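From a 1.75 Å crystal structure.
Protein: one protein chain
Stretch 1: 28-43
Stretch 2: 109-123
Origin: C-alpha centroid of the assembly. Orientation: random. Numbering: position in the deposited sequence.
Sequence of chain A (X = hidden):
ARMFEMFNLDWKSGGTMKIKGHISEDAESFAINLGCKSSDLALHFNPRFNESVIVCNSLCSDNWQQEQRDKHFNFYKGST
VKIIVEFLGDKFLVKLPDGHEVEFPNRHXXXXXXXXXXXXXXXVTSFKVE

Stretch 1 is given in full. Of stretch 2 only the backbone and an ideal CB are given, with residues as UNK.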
ATOM      1  N   GLU A  28      12.294   9.707  14.213  1.00 19.33           N
ATOM      2  CA  GLU A  28      13.468   9.127  14.818  1.00 21.25           C
ATOM      3  C   GLU A  28      13.772   7.797  14.169  1.00 17.23           C
ATOM      4  O   GLU A  28      14.840   7.351  14.312  1.00 17.07           O
ATOM      5  CB  GLU A  28      13.353   8.857  16.336  1.00 26.24           C
ATOM      6  CG  GLU A  28      13.517  10.181  17.128  1.00 33.35           C
ATOM      7  CD  GLU A  28      13.692  10.005  18.640  1.00 39.07           C
ATOM      8  OE1 GLU A  28      13.904   8.861  19.178  1.00 34.06           O
ATOM      9  OE2 GLU A  28      13.627  11.069  19.318  1.00 41.78           O
ATOM     10  N   SER A  29      12.766   7.143  13.544  1.00 18.38           N
ATOM     11  CA  SER A  29      13.092   5.887  12.856  1.00 16.48           C
ATOM     12  C   SER A  29      11.889   5.502  11.978  1.00 17.27           C
ATOM     13  O   SER A  29      10.849   6.125  12.074  1.00 18.16           O
ATOM     14  CB  SER A  29      13.325   4.760  13.887  1.00 20.44           C
ATOM     15  OG  SER A  29      12.118   4.363  14.441  1.00 24.28           O
ATOM     16  N   PHE A  30      12.060   4.509  11.090  1.00 17.12           N
ATOM     17  CA  PHE A  30      10.879   3.982  10.411  1.00 18.00           C
ATOM     18  C   PHE A  30      11.240   2.503  10.156  1.00 16.21           C
ATOM     19  O   PHE A  30      12.392   2.101  10.301  1.00 15.96           O
ATOM     20  CB  PHE A  30      10.543   4.763   9.116  1.00 18.15           C
ATOM     21  CG  PHE A  30      11.611   4.676   8.039  1.00 17.29           C
ATOM     22  CD1 PHE A  30      11.558   3.669   7.031  1.00 20.12           C
ATOM     23  CD2 PHE A  30      12.588   5.679   7.965  1.00 20.88           C
ATOM     24  CE1 PHE A  30      12.478   3.698   5.989  1.00 22.64           C
ATOM     25  CE2 PHE A  30      13.530   5.653   6.977  1.00 19.97           C
ATOM     26  CZ  PHE A  30      13.492   4.653   5.979  1.00 21.21           C
ATOM     27  N   ALA A  31      10.236   1.673   9.800  1.00 16.20           N
ATOM     28  CA  ALA A  31      10.588   0.284   9.558  1.00 15.60           C
ATOM     29  C   ALA A  31       9.714  -0.245   8.391  1.00 14.19           C
ATOM     30  O   ALA A  31       8.567   0.145   8.233  1.00 16.14           O
ATOM     31  CB  ALA A  31      10.327  -0.573  10.783  1.00 16.51           C
ATOM     32  N   ILE A  32      10.325  -1.093   7.627  1.00 15.78           N
ATOM     33  CA  ILE A  32       9.624  -1.791   6.512  1.00 15.57           C
ATOM     34  C   ILE A  32       9.737  -3.247   7.025  1.00 14.81           C
ATOM     35  O   ILE A  32      10.865  -3.798   7.248  1.00 16.70           O
ATOM     36  CB  ILE A  32      10.435  -1.637   5.224  1.00 17.45           C
ATOM     37  CG1 ILE A  32      10.321  -0.200   4.713  1.00 21.08           C
ATOM     38  CG2 ILE A  32       9.912  -2.575   4.127  1.00 20.60           C
ATOM     39  CD1 ILE A  32      11.311   0.178   3.623  1.00 22.25           C
ATOM     40  N   ASN A  33       8.564  -3.885   7.206  1.00 16.97           N
ATOM     41  CA  ASN A  33       8.483  -5.259   7.764  1.00 16.40           C
ATOM     42  C   ASN A  33       7.822  -6.214   6.716  1.00 16.54           C
ATOM     43  O   ASN A  33       6.756  -5.932   6.268  1.00 16.56           O
ATOM     44  CB  ASN A  33       7.610  -5.218   8.969  1.00 18.04           C
ATOM     45  CG  ASN A  33       8.293  -4.430  10.128  1.00 17.38           C
ATOM     46  OD1 ASN A  33       9.436  -4.675  10.377  1.00 20.59           O
ATOM     47  ND2 ASN A  33       7.604  -3.562  10.776  1.00 18.64           N
ATOM     48  N   LEU A  34       8.490  -7.300   6.422  1.00 17.04           N
ATOM     49  CA  LEU A  34       8.055  -8.240   5.354  1.00 18.96           C
ATOM     50  C   LEU A  34       8.011  -9.625   6.004  1.00 20.36           C
ATOM     51  O   LEU A  34       8.955 -10.052   6.672  1.00 19.24           O
ATOM     52  CB  LEU A  34       9.025  -8.227   4.225  1.00 18.86           C
ATOM     53  CG  LEU A  34       8.826  -6.940   3.386  1.00 21.69           C
ATOM     54  CD1 LEU A  34      10.128  -6.636   2.647  1.00 26.90           C
ATOM     55  CD2 LEU A  34       7.615  -7.107   2.413  1.00 25.53           C
ATOM     56  N   GLY A  35       6.860 -10.301   5.875  1.00 19.66           N
ATOM     57  CA  GLY A  35       6.863 -11.671   6.416  1.00 20.99           C
ATOM     58  C   GLY A  35       5.579 -12.367   6.089  1.00 20.23           C
ATOM     59  O   GLY A  35       5.033 -12.197   5.034  1.00 21.12           O
ATOM     60  N   CYS A  36       5.098 -13.144   7.043  1.00 25.49           N
ATOM     61  CA  CYS A  36       3.835 -13.776   6.754  1.00 31.31           C
ATOM     62  C   CYS A  36       2.666 -13.260   7.557  1.00 30.58           C
ATOM     63  O   CYS A  36       1.518 -13.536   7.152  1.00 28.97           O
ATOM     64  CB  CYS A  36       3.992 -15.288   6.729  1.00 41.85           C
ATOM     65  SG  CYS A  36       3.986 -15.944   8.369  1.00 56.13           S
ATOM     66  N   LYS A  37       2.922 -12.467   8.624  1.00 24.85           N
ATOM     67  CA  LYS A  37       1.910 -11.750   9.362  1.00 28.14           C
ATOM     68  C   LYS A  37       2.623 -10.820  10.348  1.00 26.95           C
ATOM     69  O   LYS A  37       3.848 -10.785  10.363  1.00 27.57           O
ATOM     70  CB  LYS A  37       1.003 -12.763  10.115  1.00 33.30           C
ATOM     71  CG  LYS A  37       1.786 -13.620  11.101  1.00 34.34           C
ATOM     72  CD  LYS A  37       0.811 -14.563  11.846  1.00 41.01           C
ATOM     73  CE  LYS A  37       0.364 -15.721  10.983  1.00 48.89           C
ATOM     74  NZ  LYS A  37       0.084 -16.930  11.818  1.00 61.36           N
ATOM     75  N   SER A  38       1.911 -10.027  11.128  1.00 27.67           N
ATOM     76  CA  SER A  38       2.635  -9.053  11.944  1.00 30.38           C
ATOM     77  C   SER A  38       3.631  -9.669  12.914  1.00 35.67           C
ATOM     78  O   SER A  38       4.662  -9.071  13.192  1.00 30.65           O
ATOM     79  CB  SER A  38       1.702  -8.073  12.649  1.00 32.05           C
ATOM     80  OG  SER A  38       0.751  -8.795  13.401  1.00 33.81           O
ATOM     81  N   SER A  39       3.371 -10.908  13.358  1.00 32.31           N
ATOM     82  CA  SER A  39       4.189 -11.548  14.391  1.00 30.10           C
ATOM     83  C   SER A  39       5.284 -12.476  13.842  1.00 27.38           C
ATOM     84  O   SER A  39       6.060 -13.068  14.567  1.00 28.70           O
ATOM     85  CB  SER A  39       3.219 -12.340  15.274  1.00 34.44           C
ATOM     86  OG  SER A  39       2.552 -13.270  14.462  1.00 38.32           O
ATOM     87  N   ASP A  40       5.357 -12.615  12.531  1.00 25.03           N
ATOM     88  CA  ASP A  40       6.310 -13.474  11.882  1.00 25.28           C
ATOM     89  C   ASP A  40       6.923 -12.723  10.684  1.00 23.85           C
ATOM     90  O   ASP A  40       6.302 -12.600   9.628  1.00 22.08           O
ATOM     91  CB  ASP A  40       5.650 -14.774  11.407  1.00 30.44           C
ATOM     92  CG  ASP A  40       5.391 -15.719  12.562  1.00 36.99           C
ATOM     93  OD1 ASP A  40       6.386 -16.280  13.062  1.00 34.96           O
ATOM     94  OD2 ASP A  40       4.236 -15.784  13.036  1.00 45.70           O
ATOM     95  N   LEU A  41       8.137 -12.202  10.840  1.00 22.20           N
ATOM     96  CA  LEU A  41       8.773 -11.375   9.808  1.00 20.68           C
ATOM     97  C   LEU A  41      10.094 -11.934   9.339  1.00 20.80           C
ATOM     98  O   LEU A  41      10.947 -12.312  10.159  1.00 21.88           O
ATOM     99  CB  LEU A  41       9.069  -9.947  10.401  1.00 21.06           C
ATOM    100  CG  LEU A  41       7.816  -9.187  10.917  1.00 22.81           C
ATOM    101  CD1 LEU A  41       8.218  -7.841  11.567  1.00 21.65           C
ATOM    102  CD2 LEU A  41       6.846  -8.914   9.738  1.00 23.00           C
ATOM    103  N   ALA A  42      10.241 -12.070   8.022  1.00 18.46           N
ATOM    104  CA  ALA A  42      11.510 -12.390   7.407  1.00 20.50           C
ATOM    105  C   ALA A  42      12.498 -11.235   7.473  1.00 21.59           C
ATOM    106  O   ALA A  42      13.691 -11.459   7.633  1.00 20.42           O
ATOM    107  CB  ALA A  42      11.295 -12.853   5.974  1.00 22.74           C
ATOM    108  N   LEU A  43      11.981  -9.999   7.372  1.00 20.52           N
ATOM    109  CA  LEU A  43      12.886  -8.844   7.252  1.00 20.32           C
ATOM    110  C   LEU A  43      12.205  -7.699   8.002  1.00 17.18           C
ATOM    111  O   LEU A  43      11.089  -7.253   7.631  1.00 16.90           O
ATOM    112  CB  LEU A  43      13.187  -8.479   5.795  1.00 20.17           C
ATOM    113  CG  LEU A  43      14.045  -7.173   5.577  1.00 19.58           C
ATOM    114  CD1 LEU A  43      15.355  -7.210   6.366  1.00 23.14           C
ATOM    115  CD2 LEU A  43      14.298  -6.843   4.102  1.00 20.54           C
ATOM    116  N   UNK A 109      13.938 -19.416   5.907  1.00 31.95           N
ATOM    117  CA  UNK A 109      13.636 -20.134   4.669  1.00 37.89           C
ATOM    118  C   UNK A 109      12.278 -19.871   4.059  1.00 35.74           C
ATOM    119  O   UNK A 109      11.757 -20.708   3.331  1.00 36.51           O
ATOM    120  CB  UNK A 109      13.760 -21.637   4.924  1.00 37.89           C
ATOM    121  N   UNK A 110      11.712 -18.678   4.290  1.00 30.24           N
ATOM    122  CA  UNK A 110      10.469 -18.299   3.589  1.00 30.71           C
ATOM    123  C   UNK A 110      10.575 -18.558   2.100  1.00 30.58           C
ATOM    124  O   UNK A 110      11.569 -18.176   1.453  1.00 29.25           O
ATOM    125  CB  UNK A 110      10.141 -16.824   3.831  1.00 30.71           C
ATOM    126  N   UNK A 111       9.515 -19.098   1.502  1.00 32.91           N
ATOM    127  CA  UNK A 111       9.545 -19.127   0.052  1.00 34.61           C
ATOM    128  C   UNK A 111       8.592 -18.110  -0.552  1.00 32.84           C
ATOM    129  O   UNK A 111       8.665 -17.802  -1.745  1.00 35.80           O
ATOM    130  CB  UNK A 111       9.203 -20.530  -0.454  1.00 34.61           C
ATOM    131  N   UNK A 112       7.704 -17.576   0.293  1.00 28.76           N
ATOM    132  CA  UNK A 112       6.731 -16.613  -0.158  1.00 29.61           C
ATOM    133  C   UNK A 112       6.556 -15.611   0.992  1.00 26.46           C
ATOM    134  O   UNK A 112       6.428 -16.004   2.143  1.00 28.73           O
ATOM    135  CB  UNK A 112       5.412 -17.281  -0.552  1.00 29.61           C
ATOM    136  N   UNK A 113       6.477 -14.344   0.645  1.00 26.32           N
ATOM    137  CA  UNK A 113       6.189 -13.294   1.612  1.00 24.19           C
ATOM    138  C   UNK A 113       4.749 -12.854   1.311  1.00 24.38           C
ATOM    139  O   UNK A 113       4.416 -12.490   0.176  1.00 26.08           O
ATOM    140  CB  UNK A 113       7.183 -12.135   1.522  1.00 24.19           C
ATOM    141  N   UNK A 114       3.895 -12.918   2.299  1.00 23.34           N
ATOM    142  CA  UNK A 114       2.533 -12.497   2.059  1.00 25.10           C
ATOM    143  C   UNK A 114       2.126 -11.213   2.757  1.00 23.06           C
ATOM    144  O   UNK A 114       1.065 -10.655   2.473  1.00 24.39           O
ATOM    145  CB  UNK A 114       1.582 -13.617   2.485  1.00 25.10           C
ATOM    146  N   UNK A 115       2.958 -10.720   3.685  1.00 19.41           N
ATOM    147  CA  UNK A 115       2.513  -9.630   4.455  1.00 17.82           C
ATOM    148  C   UNK A 115       3.616  -8.513   4.470  1.00 16.91           C
ATOM    149  O   UNK A 115       4.807  -8.823   4.567  1.00 17.07           O
ATOM    150  CB  UNK A 115       2.158 -10.110   5.864  1.00 17.82           C
ATOM    151  N   UNK A 116       3.154  -7.244   4.390  1.00 18.12           N
ATOM    152  CA  UNK A 116       4.067  -6.088   4.511  1.00 17.21           C
ATOM    153  C   UNK A 116       3.434  -5.056   5.467  1.00 18.01           C
ATOM    154  O   UNK A 116       2.251  -4.767   5.390  1.00 19.04           O
ATOM    155  CB  UNK A 116       4.345  -5.462   3.143  1.00 17.21           C
ATOM    156  N   UNK A 117       4.247  -4.400   6.312  1.00 16.03           N
ATOM    157  CA  UNK A 117       3.723  -3.211   6.931  1.00 16.67           C
ATOM    158  C   UNK A 117       4.897  -2.196   6.976  1.00 16.45           C
ATOM    159  O   UNK A 117       6.079  -2.569   6.781  1.00 17.50           O
ATOM    160  CB  UNK A 117       3.151  -3.508   8.319  1.00 16.67           C
ATOM    161  N   UNK A 118       4.510  -0.926   7.008  1.00 17.63           N
ATOM    162  CA  UNK A 118       5.535   0.111   7.107  1.00 18.21           C
ATOM    163  C   UNK A 118       5.094   0.911   8.320  1.00 20.90           C
ATOM    164  O   UNK A 118       3.920   1.256   8.410  1.00 24.84           O
ATOM    165  CB  UNK A 118       5.661   0.964   5.843  1.00 18.21           C
ATOM    166  N   UNK A 119       6.014   1.196   9.259  1.00 21.29           N
ATOM    167  CA  UNK A 119       5.643   1.843  10.536  1.00 22.26           C
ATOM    168  C   UNK A 119       6.615   3.018  10.761  1.00 21.05           C
ATOM    169  O   UNK A 119       7.752   3.008  10.202  1.00 19.60           O
ATOM    170  CB  UNK A 119       5.694   0.853  11.702  1.00 22.26           C
ATOM    171  N   UNK A 120       6.187   3.992  11.550  1.00 19.50           N
ATOM    172  CA  UNK A 120       7.169   4.990  12.020  1.00 18.78           C
ATOM    173  C   UNK A 120       7.092   6.205  11.120  1.00 20.19           C
ATOM    174  O   UNK A 120       6.072   6.478  10.555  1.00 21.00           O
ATOM    175  CB  UNK A 120       8.589   4.420  12.033  1.00 18.78           C
ATOM    176  N   UNK A 121       8.187   6.962  10.977  1.00 21.23           N
ATOM    177  CA  UNK A 121       8.060   8.304  10.362  1.00 25.30           C
ATOM    178  C   UNK A 121       8.346   8.218   8.878  1.00 25.62           C
ATOM    179  O   UNK A 121       9.333   8.768   8.406  1.00 24.28           O
ATOM    180  CB  UNK A 121       9.008   9.308  11.021  1.00 25.30           C
ATOM    181  N   UNK A 122       7.525   7.454   8.144  1.00 22.40           N
ATOM    182  CA  UNK A 122       7.714   7.251   6.737  1.00 19.91           C
ATOM    183  C   UNK A 122       6.312   7.194   6.107  1.00 22.31           C
ATOM    184  O   UNK A 122       5.504   6.354   6.512  1.00 25.85           O
ATOM    185  CB  UNK A 122       8.527   5.985   6.459  1.00 19.91           C
ATOM    186  N   UNK A 123       5.999   8.135   5.218  1.00 19.23           N
ATOM    187  CA  UNK A 123       4.685   8.185   4.552  1.00 21.61           C
ATOM    188  C   UNK A 123       4.915   7.672   3.124  1.00 18.86           C
ATOM    189  O   UNK A 123       5.628   8.314   2.356  1.00 17.15           O
ATOM    190  CB  UNK A 123       4.089   9.594   4.559  1.00 21.61           C
TER

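Position 109 lies out of reach of stretch 1, but its phi of 69° favours glycine, and Gly109 is found. At 110 the CA-to-CB bond points toward stretch 1, with the ideal CB 4.7 Å from Ala42 CB, so a large, flat side chain would suit. Tyr110 takes the place: Ala42 CB sits over one ring face, 3.8 Å from the ring centroid, and Tyr110 OH reaches to 3.2 Å from Asp40 O.

Positions 111 and 112 meet nothing of stretch 1, so polar residues are natural; they are Asp111 and Lys112. At 113 CB points sideways, 5.1 Å from Leu34 CB, which invites a branched aliphatic chain. Ile113 places CG2 3.9 Å from Leu34 CD2. Position 114 also points sideways, beside the carbonyls of Gly35 and Cys36, where a small or polar residue fits. It is Ser114, whose backbone N makes a weak bond of 3.0 Å to Gly35 O.

From 115 to 120 the backbone pairs antiparallel with residues 30 to 35, and from 115 to 119 the side chains alternate between the faces. Position 115 shares its face with Asn33, and its CB lies 3.6 Å from Cys36 C; a long flat group could cover that backbone. Tyr115 does so, with Lys37 C and Ser38 N over one ring face.

Position 116, on the face of Ile32 and Leu34, has its CB 3.7 Å from Leu34 CD2, so an aliphatic chain is expected. Leu116 brings CD1 3.6 Å from Leu34 CD2. At 117, directly across from Asn33, an acceptor could meet the amide; Asn, Asp or Gln are candidates. Asn117 accepts from Asn33 ND2 through OD1 (2.9 Å), while its own ND2 donates to Tyr115 OH (2.8 Å) and to a water that in turn donates to Ser38 O.

Position 118 pairs with Ile32, and a beta-branched aliphatic suits both strand and neighbour: Ile118 CG1 lies 4.1 Å from Ile32 CG1. Position 119 faces the small Ala31, leaving room for a larger apolar chain; Leu119 extends CD1 to 3.9 Å from Asn33 ND2.

At 120 a CB would clash with Ser29 O and Phe30 CA, both 2.8 Å away, and phi/psi of 97/-153° independently calls for glycine: Gly120. At 121 the ideal CB points sideways, 3.8 Å from Ser29 O without clashing, so other small residues could fit; Gly121 N donates to Ser29 O (3.0 Å). At 122 CB points toward stretch 1, 3.6 Å from Phe30 CB, so an aromatic could stack. Phe122 does, offset from the Phe30 ring. Position 123 is out of reach, and Lys123 occupies it.

Stretch 2 109-123: GYDKISYLNILGGFK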
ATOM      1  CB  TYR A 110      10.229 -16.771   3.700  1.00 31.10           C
ATOM      2  CG  TYR A 110       9.681 -16.319   5.028  1.00 31.40           C
ATOM      3  CD1 TYR A 110      10.454 -16.365   6.174  1.00 30.83           C
ATOM      4  CD2 TYR A 110       8.365 -15.867   5.117  1.00 31.56           C
ATOM      5  CE1 TYR A 110       9.947 -15.977   7.410  1.00 33.31           C
ATOM      6  CE2 TYR A 110       7.832 -15.464   6.339  1.00 35.78           C
ATOM      7  CZ  TYR A 110       8.653 -15.513   7.482  1.00 35.21           C
ATOM      8  OH  TYR A 110       8.141 -15.092   8.695  1.00 38.86           O
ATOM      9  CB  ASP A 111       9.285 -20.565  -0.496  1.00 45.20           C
ATOM     10  CG  ASP A 111       7.886 -21.119  -0.153  1.00 54.67           C
ATOM     11  OD1 ASP A 111       7.171 -20.622   0.756  1.00 56.92           O
ATOM     12  OD2 ASP A 111       7.507 -22.121  -0.802  1.00 65.07           O
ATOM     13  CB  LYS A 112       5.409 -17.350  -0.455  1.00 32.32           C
ATOM     14  CG  LYS A 112       4.203 -16.483  -0.765  1.00 35.70           C
ATOM     15  CD  LYS A 112       2.958 -17.367  -0.588  1.00 44.30           C
ATOM     16  CE  LYS A 112       1.705 -16.520  -0.558  1.00 48.99           C
ATOM     17  NZ  LYS A 112       0.476 -17.269  -0.964  1.00 61.69           N
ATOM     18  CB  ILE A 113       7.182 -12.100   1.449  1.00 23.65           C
ATOM     19  CG1 ILE A 113       8.654 -12.532   1.751  1.00 27.99           C
ATOM     20  CG2 ILE A 113       6.700 -10.847   2.211  1.00 22.42           C
ATOM     21  CD1 ILE A 113       8.863 -12.941   3.171  1.00 33.89           C
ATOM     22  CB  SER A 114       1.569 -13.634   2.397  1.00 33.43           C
ATOM     23  OG  SER A 114       1.607 -13.853   3.775  1.00 36.53           O
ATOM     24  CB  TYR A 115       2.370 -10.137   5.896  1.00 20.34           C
ATOM     25  CG  TYR A 115       2.090  -9.078   6.903  1.00 20.57           C
ATOM     26  CD1 TYR A 115       0.816  -8.576   7.078  1.00 19.75           C
ATOM     27  CD2 TYR A 115       3.138  -8.593   7.709  1.00 20.06           C
ATOM     28  CE1 TYR A 115       0.576  -7.568   7.968  1.00 19.66           C
ATOM     29  CE2 TYR A 115       2.919  -7.569   8.630  1.00 23.81           C
ATOM     30  CZ  TYR A 115       1.656  -7.078   8.765  1.00 22.39           C
ATOM     31  OH  TYR A 115       1.400  -6.133   9.755  1.00 22.64           O
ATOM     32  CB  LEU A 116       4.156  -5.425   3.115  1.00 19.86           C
ATOM     33  CG  LEU A 116       4.751  -4.001   2.923  1.00 21.05           C
ATOM     34  CD1 LEU A 116       6.209  -3.887   3.369  1.00 22.95           C
ATOM     35  CD2 LEU A 116       4.607  -3.594   1.436  1.00 21.41           C
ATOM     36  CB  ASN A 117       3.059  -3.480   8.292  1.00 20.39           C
ATOM     37  CG  ASN A 117       4.025  -3.727   9.421  1.00 23.99           C
ATOM     38  OD1 ASN A 117       5.057  -3.072   9.534  1.00 26.13           O
ATOM     39  ND2 ASN A 117       3.637  -4.625  10.345  1.00 24.46           N
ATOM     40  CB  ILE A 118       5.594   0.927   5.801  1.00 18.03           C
ATOM     41  CG1 ILE A 118       6.258   0.048   4.754  1.00 20.08           C
ATOM     42  CG2 ILE A 118       6.660   2.046   6.047  1.00 19.76           C
ATOM     43  CD1 ILE A 118       6.205   0.480   3.314  1.00 24.11           C
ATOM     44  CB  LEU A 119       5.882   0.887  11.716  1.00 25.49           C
ATOM     45  CG  LEU A 119       5.208  -0.517  11.723  1.00 30.92           C
ATOM     46  CD1 LEU A 119       5.374  -1.258  13.049  1.00 34.85           C
ATOM     47  CD2 LEU A 119       3.744  -0.324  11.433  1.00 29.69           C
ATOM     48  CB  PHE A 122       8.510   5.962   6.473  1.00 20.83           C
ATOM     49  CG  PHE A 122       8.886   5.755   5.055  1.00 22.25           C
ATOM     50  CD1 PHE A 122       8.012   5.147   4.162  1.00 21.97           C
ATOM     51  CD2 PHE A 122      10.139   6.189   4.567  1.00 21.58           C
ATOM     52  CE1 PHE A 122       8.358   4.958   2.848  1.00 23.46           C
ATOM     53  CE2 PHE A 122      10.501   5.973   3.239  1.00 23.06           C
ATOM     54  CZ  PHE A 122       9.623   5.375   2.360  1.00 25.02           C
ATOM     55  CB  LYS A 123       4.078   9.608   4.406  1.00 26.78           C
ATOM     56  CG  LYS A 123       3.951  10.468   5.657  1.00 40.64           C
ATOM     57  CD  LYS A 123       2.790  10.139   6.593  1.00 48.04           C
ATOM     58  CE  LYS A 123       3.139  10.463   8.063  1.00 52.81           C
ATOM     59  NZ  LYS A 123       2.838  11.872   8.416  1.00 54.64           N
TER
HETATM   60  O   HOH W   1       5.113  -6.068  12.717  1.00 36.40           O
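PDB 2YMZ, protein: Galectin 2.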